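Local structure of 2-oxoadipate dioxygenase/decarboxylase, chloroplastic/amyloplastic (Oryza sativa, 6W1K) at residues A[139-142]-A[143-146]; A[167-170]-A[171-174]; A[208-211]-A[212-216]; A[215-219]-A[220-224]. The protein catalyses the iron(II)- and O2-dependent decarboxylation and hydroxylation of 2-oxoadipate to (R)-2-hydroxyglutarate, a step of plant lysine catabolism. All coordinates share one frame; numbering follows the deposited sequence.

Contact 1 (A[139-142]-A[143-146])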
loop_
_atom_site.group_PDB
_atom_site.type_symbol
_atom_site.label_atom_id
_atom_site.label_comp_id
_atom_site.label_asym_id
_atom_site.label_seq_id
_atom_site.Cartn_x
_atom_site.Cartn_y
_atom_site.Cartn_z
ATOM N N ILE A 139 -12.277 -20.845 9.174
ATOM C CA ILE A 139 -11.931 -19.815 10.139
ATOM C C ILE A 139 -12.264 -18.438 9.566
ATOM O O ILE A 139 -12.911 -17.607 10.212
ATOM C CB ILE A 139 -10.442 -19.918 10.521
ATOM C CG1 ILE A 139 -10.169 -21.098 11.437
ATOM C CG2 ILE A 139 -9.978 -18.592 11.167
ATOM C CD1 ILE A 139 -8.700 -21.461 11.491
ATOM N N ILE A 140 -11.872 -18.200 8.317
ATOM C CA ILE A 140 -12.154 -16.907 7.710
ATOM C C ILE A 140 -13.652 -16.703 7.583
ATOM O O ILE A 140 -14.172 -15.611 7.858
ATOM C CB ILE A 140 -11.442 -16.801 6.348
ATOM C CG1 ILE A 140 -9.944 -16.676 6.591
ATOM C CG2 ILE A 140 -11.965 -15.612 5.538
ATOM C CD1 ILE A 140 -9.076 -17.012 5.358
ATOM N N GLN A 141 -14.371 -17.746 7.165
ATOM C CA GLN A 141 -15.817 -17.650 7.038
ATOM C C GLN A 141 -16.472 -17.301 8.369
ATOM O O GLN A 141 -17.474 -16.578 8.399
ATOM C CB GLN A 141 -16.392 -18.954 6.505
ATOM C CG GLN A 141 -17.783 -18.838 5.982
ATOM C CD GLN A 141 -17.883 -17.928 4.752
ATOM O OE1 GLN A 141 -17.003 -17.915 3.874
ATOM N NE2 GLN A 141 -18.964 -17.150 4.694
ATOM N N LYS A 142 -15.952 -17.844 9.478
ATOM C CA LYS A 142 -16.513 -17.527 10.790
ATOM C C LYS A 142 -16.436 -16.026 11.057
ATOM O O LYS A 142 -17.402 -15.408 11.525
ATOM C CB LYS A 142 -15.779 -18.299 11.896
ATOM C CG LYS A 142 -16.178 -17.868 13.322
ATOM C CD LYS A 142 -15.511 -18.716 14.410
ATOM C CE LYS A 142 -14.010 -18.461 14.471
ATOM N NZ LYS A 142 -13.388 -19.050 15.722
ATOM N N TYR A 143 -15.268 -15.431 10.814
ATOM C CA TYR A 143 -15.137 -14.004 11.082
ATOM C C TYR A 143 -15.967 -13.183 10.111
ATOM O O TYR A 143 -16.631 -12.217 10.525
ATOM C CB TYR A 143 -13.675 -13.608 11.044
ATOM C CG TYR A 143 -12.973 -14.138 12.248
ATOM C CD1 TYR A 143 -13.124 -13.531 13.481
ATOM C CD2 TYR A 143 -12.232 -15.278 12.187
ATOM C CE1 TYR A 143 -12.512 -14.014 14.601
ATOM C CE2 TYR A 143 -11.602 -15.746 13.280
ATOM C CZ TYR A 143 -11.746 -15.123 14.507
ATOM O OH TYR A 143 -11.154 -15.606 15.655
ATOM N N ILE A 144 -15.983 -13.571 8.833
ATOM C CA ILE A 144 -16.814 -12.864 7.860
ATOM C C ILE A 144 -18.280 -12.868 8.313
ATOM O O ILE A 144 -18.983 -11.862 8.194
ATOM C CB ILE A 144 -16.663 -13.488 6.459
ATOM C CG1 ILE A 144 -15.284 -13.225 5.826
ATOM C CG2 ILE A 144 -17.757 -12.990 5.528
ATOM C CD1 ILE A 144 -14.849 -11.854 5.849
ATOM N N ARG A 145 -18.765 -14.004 8.832
ATOM C CA ARG A 145 -20.140 -14.043 9.331
ATOM C C ARG A 145 -20.346 -13.058 10.486
ATOM O O ARG A 145 -21.374 -12.375 10.543
ATOM C CB ARG A 145 -20.532 -15.460 9.751
ATOM C CG ARG A 145 -20.771 -16.396 8.546
ATOM C CD ARG A 145 -21.846 -15.858 7.547
ATOM N NE ARG A 145 -21.273 -15.354 6.286
ATOM C CZ ARG A 145 -21.668 -14.242 5.659
ATOM N NH1 ARG A 145 -22.657 -13.498 6.159
ATOM N NH2 ARG A 145 -21.076 -13.872 4.523
ATOM N N THR A 146 -19.356 -12.913 11.374
ATOM C CA THR A 146 -19.516 -12.005 12.503
ATOM C C THR A 146 -19.579 -10.540 12.080
ATOM O O THR A 146 -20.037 -9.699 12.872
ATOM C CB THR A 146 -18.396 -12.154 13.559
ATOM O OG1 THR A 146 -17.168 -11.548 13.143
ATOM C CG2 THR A 146 -18.139 -13.613 13.918
#
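Ile139 and Tyr143, one turn apart on helix 134-147, run side by side on the buried flank of that helix. The Ile139 methyl CG2 meets the ring at its edge and in its plane, 3.9 Å from Tyr143 CE2, while the carbonyl oxygen of Ile139 lies only 3.1 Å from Tyr143 CD2. Lys142 closes in on the same ring: its chain runs outward, then bends at the third torsion (chi3 69°), which lays CE 3.8 Å from Tyr143 CE2. The ammonium and the phenol hydroxyl thereby end near one another, and both are taken up by Asp172 of helix 170-179. Beside them Ile140 and Ile144 point the same way, CG2 of the first 4.1 Å from CG1 of the second, with Leu176 and Tyr70 as their further neighbours.

The solvent side is looser. Here Gln141 NE2 sits at the guanidinium edge, 3.3 Å from Arg145 NE, with amide and guanidinium planes only 15° apart. Both nitrogens are donors, so they do not bond to each other; what gathers them is Asp68, whose OD1 receives a hydrogen bond from Gln141 and a salt bridge from Arg145. Farther on, Thr146 OG1 turns back to the Tyr143 carbonyl oxygen at 2.8 Å, on a lone pair in the carbonyl plane, and also bonds the Glu166 backbone nitrogen.

The backbone bonds behind both groups are straightest where Ile144 N meets Ile140 O at 2.9 Å. This division is that of an amphipathic alpha-helix, its isoleucines and tyrosine turned inward and its amide and guanidinium outward.

Contact 2 (A[167-170]-A[171-174])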
loop_
_atom_site.group_PDB
_atom_site.type_symbol
_atom_site.label_atom_id
_atom_site.label_comp_id
_atom_site.label_asym_id
_atom_site.label_seq_id
_atom_site.Cartn_x
_atom_site.Cartn_y
_atom_site.Cartn_z
ATOM N N LYS A 167 -13.195 -9.515 17.306
ATOM C CA LYS A 167 -11.776 -9.636 17.620
ATOM C C LYS A 167 -11.381 -11.104 17.533
ATOM O O LYS A 167 -12.100 -11.956 18.049
ATOM C CB LYS A 167 -11.494 -9.122 19.030
ATOM C CG LYS A 167 -10.103 -8.554 19.245
ATOM C CD LYS A 167 -9.947 -7.938 20.653
ATOM C CE LYS A 167 -9.254 -6.559 20.584
ATOM N NZ LYS A 167 -8.224 -6.336 21.677
ATOM N N PRO A 168 -10.264 -11.431 16.900
ATOM C CA PRO A 168 -9.903 -12.849 16.725
ATOM C C PRO A 168 -9.377 -13.481 17.998
ATOM O O PRO A 168 -8.857 -12.800 18.890
ATOM C CB PRO A 168 -8.799 -12.808 15.667
ATOM C CG PRO A 168 -8.652 -11.388 15.264
ATOM C CD PRO A 168 -9.343 -10.510 16.217
ATOM N N ILE A 169 -9.556 -14.819 18.097
ATOM C CA ILE A 169 -8.904 -15.603 19.137
ATOM C C ILE A 169 -7.546 -16.028 18.607
ATOM O O ILE A 169 -7.352 -16.228 17.402
ATOM C CB ILE A 169 -9.738 -16.823 19.590
ATOM C CG1 ILE A 169 -9.870 -17.817 18.441
ATOM C CG2 ILE A 169 -11.117 -16.363 20.056
ATOM C CD1 ILE A 169 -10.726 -18.993 18.749
ATOM N N TYR A 170 -6.603 -16.191 19.532
ATOM C CA TYR A 170 -5.217 -16.426 19.146
ATOM C C TYR A 170 -5.083 -17.722 18.351
ATOM O O TYR A 170 -4.324 -17.784 17.382
ATOM C CB TYR A 170 -4.323 -16.477 20.402
ATOM C CG TYR A 170 -2.844 -16.615 20.052
ATOM C CD1 TYR A 170 -2.275 -15.775 19.127
ATOM C CD2 TYR A 170 -2.032 -17.591 20.636
ATOM C CE1 TYR A 170 -0.929 -15.895 18.763
ATOM C CE2 TYR A 170 -0.678 -17.704 20.288
ATOM C CZ TYR A 170 -0.138 -16.858 19.344
ATOM O OH TYR A 170 1.196 -16.961 18.992
ATOM N N SER A 171 -5.792 -18.773 18.771
ATOM C CA SER A 171 -5.702 -20.055 18.084
ATOM C C SER A 171 -6.007 -19.896 16.599
ATOM O O SER A 171 -5.374 -20.534 15.753
ATOM C CB SER A 171 -6.663 -21.063 18.702
ATOM O OG SER A 171 -7.995 -20.590 18.666
ATOM N N ASP A 172 -6.966 -19.046 16.260
ATOM C CA ASP A 172 -7.303 -18.883 14.850
ATOM C C ASP A 172 -6.188 -18.151 14.109
ATOM O O ASP A 172 -5.862 -18.489 12.962
ATOM C CB ASP A 172 -8.619 -18.132 14.699
ATOM C CG ASP A 172 -9.860 -18.977 15.059
ATOM O OD1 ASP A 172 -9.760 -20.220 15.109
ATOM O OD2 ASP A 172 -10.945 -18.368 15.259
ATOM N N PHE A 173 -5.640 -17.106 14.733
ATOM C CA PHE A 173 -4.483 -16.408 14.182
ATOM C C PHE A 173 -3.329 -17.382 13.966
ATOM O O PHE A 173 -2.672 -17.358 12.924
ATOM C CB PHE A 173 -4.093 -15.278 15.135
ATOM C CG PHE A 173 -2.884 -14.480 14.705
ATOM C CD1 PHE A 173 -1.654 -14.717 15.260
ATOM C CD2 PHE A 173 -3.005 -13.465 13.778
ATOM C CE1 PHE A 173 -0.540 -13.957 14.875
ATOM C CE2 PHE A 173 -1.916 -12.702 13.413
ATOM C CZ PHE A 173 -0.681 -12.955 13.949
ATOM N N GLN A 174 -3.097 -18.265 14.927
ATOM C CA GLN A 174 -2.023 -19.239 14.799
ATOM C C GLN A 174 -2.216 -20.122 13.569
ATOM O O GLN A 174 -1.266 -20.364 12.818
ATOM C CB GLN A 174 -1.953 -20.105 16.050
ATOM C CG GLN A 174 -1.103 -19.578 17.169
ATOM C CD GLN A 174 -1.139 -20.537 18.350
ATOM O OE1 GLN A 174 -2.221 -20.877 18.848
ATOM N NE2 GLN A 174 0.033 -21.015 18.774
#
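Tyr170 and Gln174 stack one turn apart at the N-terminal end of helix 170-179, a helix start whose N-cap residue is Ile169. Followed from its root, the tyrosine first passes the backbone: CB lies 3.2 Å from the Ser171 amide nitrogen. With CG anti to its own nitrogen (chi1 -176°), the ring is carried along the helix and over the next turn. One side of the ring, through CE1, comes 3.8 Å from Phe173 CD1. The other side lies against the glutamine: CE2 is 3.5 Å from Gln174 CD, and CZ is 3.6 Å from Gln174 CG. That CG sits over one ring face, offset toward the rim, in a CH-pi contact, and beyond it the amide lies nearly flat on the tyrosine, the two planes 14° apart. At the tip, OH is still within 3.9 Å of Gln174 CG.

The backbone joins the same two residues, Gln174 N bonding to Tyr170 O at 2.8 Å, and Phe253 meets the rings of both Tyr170 and Phe173. Ile169 has no polar side chain with which to cap the helix; the first amide, Tyr170 N, instead finds Asp255 OD1. The Ile169 carbonyl accepts from Phe173 N and, weakly, from Asp172 N. The Ile169 side chain reaches forward along the first turn, where CG1 is 3.4 Å from Asp172 OD2, an oxygen already held by Lys142 and Tyr143 of helix 134-147, and CD1 3.2 Å from Ser171 OG.

Contact 3 (A[208-211]-A[212-216]). With SO4 (sulfate ion), chain H.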
loop_
_atom_site.group_PDB
_atom_site.type_symbol
_atom_site.label_atom_id
_atom_site.label_comp_id
_atom_site.label_asym_id
_atom_site.label_seq_id
_atom_site.Cartn_x
_atom_site.Cartn_y
_atom_site.Cartn_z
ATOM N N ARG A 208 16.926 11.783 -3.296
ATOM C CA ARG A 208 16.008 11.516 -4.399
ATOM C C ARG A 208 16.421 10.286 -5.206
ATOM O O ARG A 208 15.569 9.666 -5.849
ATOM C CB ARG A 208 15.926 12.738 -5.318
ATOM C CG ARG A 208 17.144 12.955 -6.196
ATOM C CD ARG A 208 16.957 14.256 -6.984
ATOM N NE ARG A 208 18.056 14.513 -7.904
ATOM C CZ ARG A 208 19.223 15.030 -7.546
ATOM N NH1 ARG A 208 19.452 15.351 -6.282
ATOM N NH2 ARG A 208 20.168 15.220 -8.455
ATOM N N SER A 209 17.701 9.930 -5.201
ATOM C CA SER A 209 18.124 8.656 -5.758
ATOM C C SER A 209 17.874 7.549 -4.738
ATOM O O SER A 209 18.281 7.665 -3.577
ATOM C CB SER A 209 19.601 8.697 -6.145
ATOM O OG SER A 209 20.045 7.387 -6.454
ATOM N N ILE A 210 17.207 6.477 -5.169
ATOM C CA ILE A 210 16.707 5.506 -4.192
ATOM C C ILE A 210 17.856 4.760 -3.519
ATOM O O ILE A 210 17.750 4.363 -2.350
ATOM C CB ILE A 210 15.709 4.537 -4.858
ATOM C CG1 ILE A 210 14.983 3.723 -3.774
ATOM C CG2 ILE A 210 16.402 3.697 -5.888
ATOM C CD1 ILE A 210 13.648 3.156 -4.246
ATOM N N ASN A 211 18.971 4.564 -4.221
ATOM C CA ASN A 211 20.114 3.907 -3.595
ATOM C C ASN A 211 20.666 4.748 -2.454
ATOM O O ASN A 211 20.997 4.220 -1.382
ATOM C CB ASN A 211 21.195 3.619 -4.630
ATOM C CG ASN A 211 20.942 2.331 -5.400
ATOM O OD1 ASN A 211 20.528 1.321 -4.825
ATOM N ND2 ASN A 211 21.195 2.361 -6.706
ATOM N N LYS A 212 20.713 6.054 -2.653
ATOM C CA LYS A 212 21.118 7.014 -1.610
ATOM C C LYS A 212 20.041 7.011 -0.528
ATOM O O LYS A 212 20.388 7.039 0.634
ATOM C CB LYS A 212 21.261 8.423 -2.177
ATOM C CG LYS A 212 22.689 8.886 -2.390
ATOM C CD LYS A 212 23.299 8.342 -3.642
ATOM C CE LYS A 212 24.672 8.916 -3.924
ATOM N NZ LYS A 212 24.599 10.338 -4.330
ATOM N N PHE A 213 18.768 6.974 -0.914
ATOM C CA PHE A 213 17.677 6.948 0.052
ATOM C C PHE A 213 17.783 5.726 0.965
ATOM O O PHE A 213 17.660 5.837 2.187
ATOM C CB PHE A 213 16.316 6.945 -0.653
ATOM C CG PHE A 213 15.169 7.166 0.288
ATOM C CD1 PHE A 213 14.627 8.435 0.442
ATOM C CD2 PHE A 213 14.653 6.116 1.060
ATOM C CE1 PHE A 213 13.601 8.658 1.323
ATOM C CE2 PHE A 213 13.641 6.345 1.958
ATOM C CZ PHE A 213 13.095 7.620 2.076
ATOM N N ASN A 214 18.025 4.554 0.380
ATOM C CA ASN A 214 18.143 3.341 1.187
ATOM C C ASN A 214 19.252 3.464 2.224
ATOM O O ASN A 214 19.084 3.045 3.379
ATOM C CB ASN A 214 18.388 2.137 0.285
ATOM C CG ASN A 214 17.137 1.691 -0.424
ATOM O OD1 ASN A 214 16.035 2.147 -0.115
ATOM N ND2 ASN A 214 17.295 0.819 -1.403
ATOM N N LYS A 215 20.396 4.038 1.840
ATOM C CA LYS A 215 21.494 4.174 2.795
ATOM C C LYS A 215 21.144 5.187 3.888
ATOM O O LYS A 215 21.515 5.011 5.052
ATOM C CB LYS A 215 22.778 4.572 2.072
ATOM C CG LYS A 215 23.974 4.791 2.992
ATOM C CD LYS A 215 24.792 5.981 2.533
ATOM C CE LYS A 215 26.277 5.848 2.899
ATOM N NZ LYS A 215 26.520 5.030 4.134
ATOM N N PHE A 216 20.421 6.248 3.532
ATOM C CA PHE A 216 19.892 7.178 4.530
ATOM C C PHE A 216 19.015 6.454 5.559
ATOM O O PHE A 216 19.142 6.688 6.763
ATOM C CB PHE A 216 19.117 8.295 3.807
ATOM C CG PHE A 216 18.367 9.232 4.724
ATOM C CD1 PHE A 216 16.998 9.062 4.943
ATOM C CD2 PHE A 216 19.021 10.283 5.356
ATOM C CE1 PHE A 216 16.299 9.904 5.787
ATOM C CE2 PHE A 216 18.329 11.137 6.192
ATOM C CZ PHE A 216 16.957 10.947 6.408
HETATM S S SO4 H . 23.019 16.486 -5.702
HETATM O O1 SO4 H . 22.753 16.867 -7.089
HETATM O O2 SO4 H . 22.076 17.168 -4.817
HETATM O O3 SO4 H . 22.885 15.036 -5.558
HETATM O O4 SO4 H . 24.379 16.893 -5.351
HETATM O O HOH W 1 19.867 0.071 -2.469
#
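The first turn of helix 210-219 begins at the N-cap Ser209, whose carbonyl oxygen takes the amide of Phe213 at 2.8 Å. It illustrates how a helix start is secured by its surroundings as much as by its own bonds: the amide of Ile210, at the helix start, is hydrogen-bonded to Glu270 OE1 on strand 258-271. The ladder then continues from Asn214 N to Ile210 O, also 2.8 Å, and from Lys215 N to Asn211 O, a longer 3.3 Å.

Asn214 is the side chain that does most across the turn. Its CG stands opposite the carbonyl carbon and beside the backbone nitrogen (chi1 -76°), which folds the amide back over the preceding turn until CG is 3.4 Å from Ile210 O. Its two ends then go separate ways. OD1 is hydrogen-bonded to Ser242 of strand 239-243, with Ile210 CG1 passing it at 4.1 Å, while ND2 donates to a water at 2.9 Å. That water in turn donates a hydrogen bond to Asn211 OD1 at 2.7 Å, so the two asparagines are joined through it. A leucine in place of Asn214 would probably leave Ser242 without its amide mate, the water without its donor and the Asn211 amide less firmly fixed.

Phe213 points to the interior, against Phe268 and Val47. Outside the helix, the extended Arg208 reaches a sulfate, probably from the crystallisation liquor, which lies at the guanidinium edge; a weak bond joins NH2 to sulfate O1 at 3.4 Å.

Contact 4 (A[215-219]-A[220-224])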
loop_
_atom_site.group_PDB
_atom_site.type_symbol
_atom_site.label_atom_id
_atom_site.label_comp_id
_atom_site.label_asym_id
_atom_site.label_seq_id
_atom_site.Cartn_x
_atom_site.Cartn_y
_atom_site.Cartn_z
ATOM N N LYS A 215 20.396 4.038 1.840
ATOM C CA LYS A 215 21.494 4.174 2.795
ATOM C C LYS A 215 21.144 5.187 3.888
ATOM O O LYS A 215 21.515 5.011 5.052
ATOM C CB LYS A 215 22.778 4.572 2.072
ATOM C CG LYS A 215 23.974 4.791 2.992
ATOM C CD LYS A 215 24.792 5.981 2.533
ATOM C CE LYS A 215 26.277 5.848 2.899
ATOM N NZ LYS A 215 26.520 5.030 4.134
ATOM N N PHE A 216 20.421 6.248 3.532
ATOM C CA PHE A 216 19.892 7.178 4.530
ATOM C C PHE A 216 19.015 6.454 5.559
ATOM O O PHE A 216 19.142 6.688 6.763
ATOM C CB PHE A 216 19.117 8.295 3.807
ATOM C CG PHE A 216 18.367 9.232 4.724
ATOM C CD1 PHE A 216 16.998 9.062 4.943
ATOM C CD2 PHE A 216 19.021 10.283 5.356
ATOM C CE1 PHE A 216 16.299 9.904 5.787
ATOM C CE2 PHE A 216 18.329 11.137 6.192
ATOM C CZ PHE A 216 16.957 10.947 6.408
ATOM N N VAL A 217 18.132 5.563 5.114
ATOM C CA VAL A 217 17.260 4.875 6.058
ATOM C C VAL A 217 18.072 3.938 6.942
ATOM O O VAL A 217 17.904 3.914 8.169
ATOM C CB VAL A 217 16.154 4.124 5.300
ATOM C CG1 VAL A 217 15.373 3.201 6.241
ATOM C CG2 VAL A 217 15.246 5.091 4.663
ATOM N N GLU A 218 18.996 3.184 6.341
ATOM C CA GLU A 218 19.794 2.237 7.117
ATOM C C GLU A 218 20.723 2.944 8.091
ATOM O O GLU A 218 21.014 2.413 9.175
ATOM C CB GLU A 218 20.602 1.347 6.174
ATOM C CG GLU A 218 19.754 0.381 5.346
ATOM C CD GLU A 218 20.574 -0.400 4.317
ATOM O OE1 GLU A 218 21.533 0.167 3.736
ATOM O OE2 GLU A 218 20.256 -1.593 4.099
ATOM N N ASP A 219 21.212 4.131 7.736
ATOM C CA ASP A 219 22.107 4.827 8.649
ATOM C C ASP A 219 21.369 5.507 9.793
ATOM O O ASP A 219 22.008 5.873 10.784
ATOM C CB ASP A 219 22.958 5.835 7.881
ATOM C CG ASP A 219 24.060 5.161 7.064
ATOM O OD1 ASP A 219 24.526 5.785 6.090
ATOM O OD2 ASP A 219 24.455 4.008 7.381
ATOM N N ASN A 220 20.054 5.651 9.699
ATOM C CA ASN A 220 19.235 6.116 10.812
ATOM C C ASN A 220 18.685 4.969 11.655
ATOM O O ASN A 220 17.866 5.211 12.545
ATOM C CB ASN A 220 18.097 6.986 10.287
ATOM C CG ASN A 220 18.531 8.421 10.069
ATOM O OD1 ASN A 220 18.772 9.160 11.027
ATOM N ND2 ASN A 220 18.660 8.816 8.807
ATOM N N GLY A 221 19.118 3.736 11.396
ATOM C CA GLY A 221 18.857 2.623 12.283
ATOM C C GLY A 221 17.718 1.704 11.900
ATOM O O GLY A 221 17.379 0.808 12.689
ATOM N N PHE A 222 17.135 1.871 10.723
ATOM C CA PHE A 222 15.977 1.087 10.313
ATOM C C PHE A 222 16.379 0.012 9.311
ATOM O O PHE A 222 17.304 0.194 8.515
ATOM C CB PHE A 222 14.896 1.992 9.712
ATOM C CG PHE A 222 14.452 3.084 10.641
ATOM C CD1 PHE A 222 13.704 2.787 11.773
ATOM C CD2 PHE A 222 14.799 4.399 10.397
ATOM C CE1 PHE A 222 13.316 3.787 12.646
ATOM C CE2 PHE A 222 14.408 5.404 11.260
ATOM C CZ PHE A 222 13.668 5.098 12.385
ATOM N N LYS A 223 15.660 -1.107 9.372
ATOM C CA LYS A 223 15.964 -2.313 8.600
ATOM C C LYS A 223 15.085 -2.361 7.348
ATOM O O LYS A 223 13.874 -2.230 7.484
ATOM C CB LYS A 223 15.698 -3.544 9.461
ATOM C CG LYS A 223 16.415 -4.803 9.011
ATOM C CD LYS A 223 16.043 -6.030 9.804
ATOM C CE LYS A 223 16.329 -5.879 11.281
ATOM N NZ LYS A 223 17.768 -5.626 11.516
ATOM N N LEU A 224 15.677 -2.550 6.178
ATOM C CA LEU A 224 14.923 -2.713 4.952
ATOM C C LEU A 224 14.593 -4.181 4.696
ATOM O O LEU A 224 15.373 -5.073 5.022
ATOM C CB LEU A 224 15.727 -2.156 3.777
ATOM C CG LEU A 224 16.043 -0.658 3.864
ATOM C CD1 LEU A 224 16.955 -0.199 2.730
ATOM C CD2 LEU A 224 14.761 0.140 3.849
HETATM O O HOH W 2 18.643 -2.765 6.054
HETATM O O HOH W 3 20.071 -0.066 9.799
#
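Asn220 folds back onto Phe216, one turn before it, and grips that residue twice. Its ND2 donates to Phe216 O at 3.0 Å, approaching from above the carbonyl plane, and its backbone nitrogen adds a weak bond to the same oxygen. The same ND2 also stands over one face of the Phe216 ring, 3.5 Å from CE2 and offset toward the rim, with the amide plane turned 68° from the ring. An alanine here would probably leave the Phe216 carbonyl with only the weak backbone bond from this residue, and a gap over the ring face.

Next outward come the backbone bonds that reverse the chain. Gly221 N meets Glu218 O at 3.2 Å, and Phe222 N reaches back, weakly, to Val217 O at 3.4 Å. Gly221 makes the turn with a phi of 100°, where a CB would jam against the preceding carbonyl. The returning chain then lays Phe222 CB 3.7 Å from Val217 CG1, and Leu224 CD2 3.9 Å from that same methyl.

Farther out, two waters span the turn: one links Glu218 OE2 to Leu224 N, the other donates to both Glu218 O and Phe222 O. Within the helix, Lys215 NZ forms a salt bridge to the syn lone pair of Asp219 OD1 at 2.9 Å. Helix 38-51 covers Phe222. The paired reverse bonds, the glycine in the left-handed helical region and the apolar Val217-Phe222 contact together make a Schellman motif.

The four contacts form two separate pairs; contacts 1 and 3 lie on opposite sides of the chain's centre. Contacts 1 and 2, centres 12 Å apart, are tied together by Asp172 OD2, which lies 2.6 Å from Lys142 NZ and 2.8 Å from Tyr143 OH. Contacts 3 and 4 are the start and the finish of helix 210-219, sharing Lys215 and Phe216 and touching where Asn214 CB meets Leu224 CD1 at 3.7 Å. The pairs do not touch: contacts 2 and 4 remain about 19 Å apart at their nearest atoms. Toward the site, the Ile210 side chain of contact 3 is about 6 Å from that of substrate-binding Gln241, and Phe173 of contact 2 about 10 Å from that of Arg63.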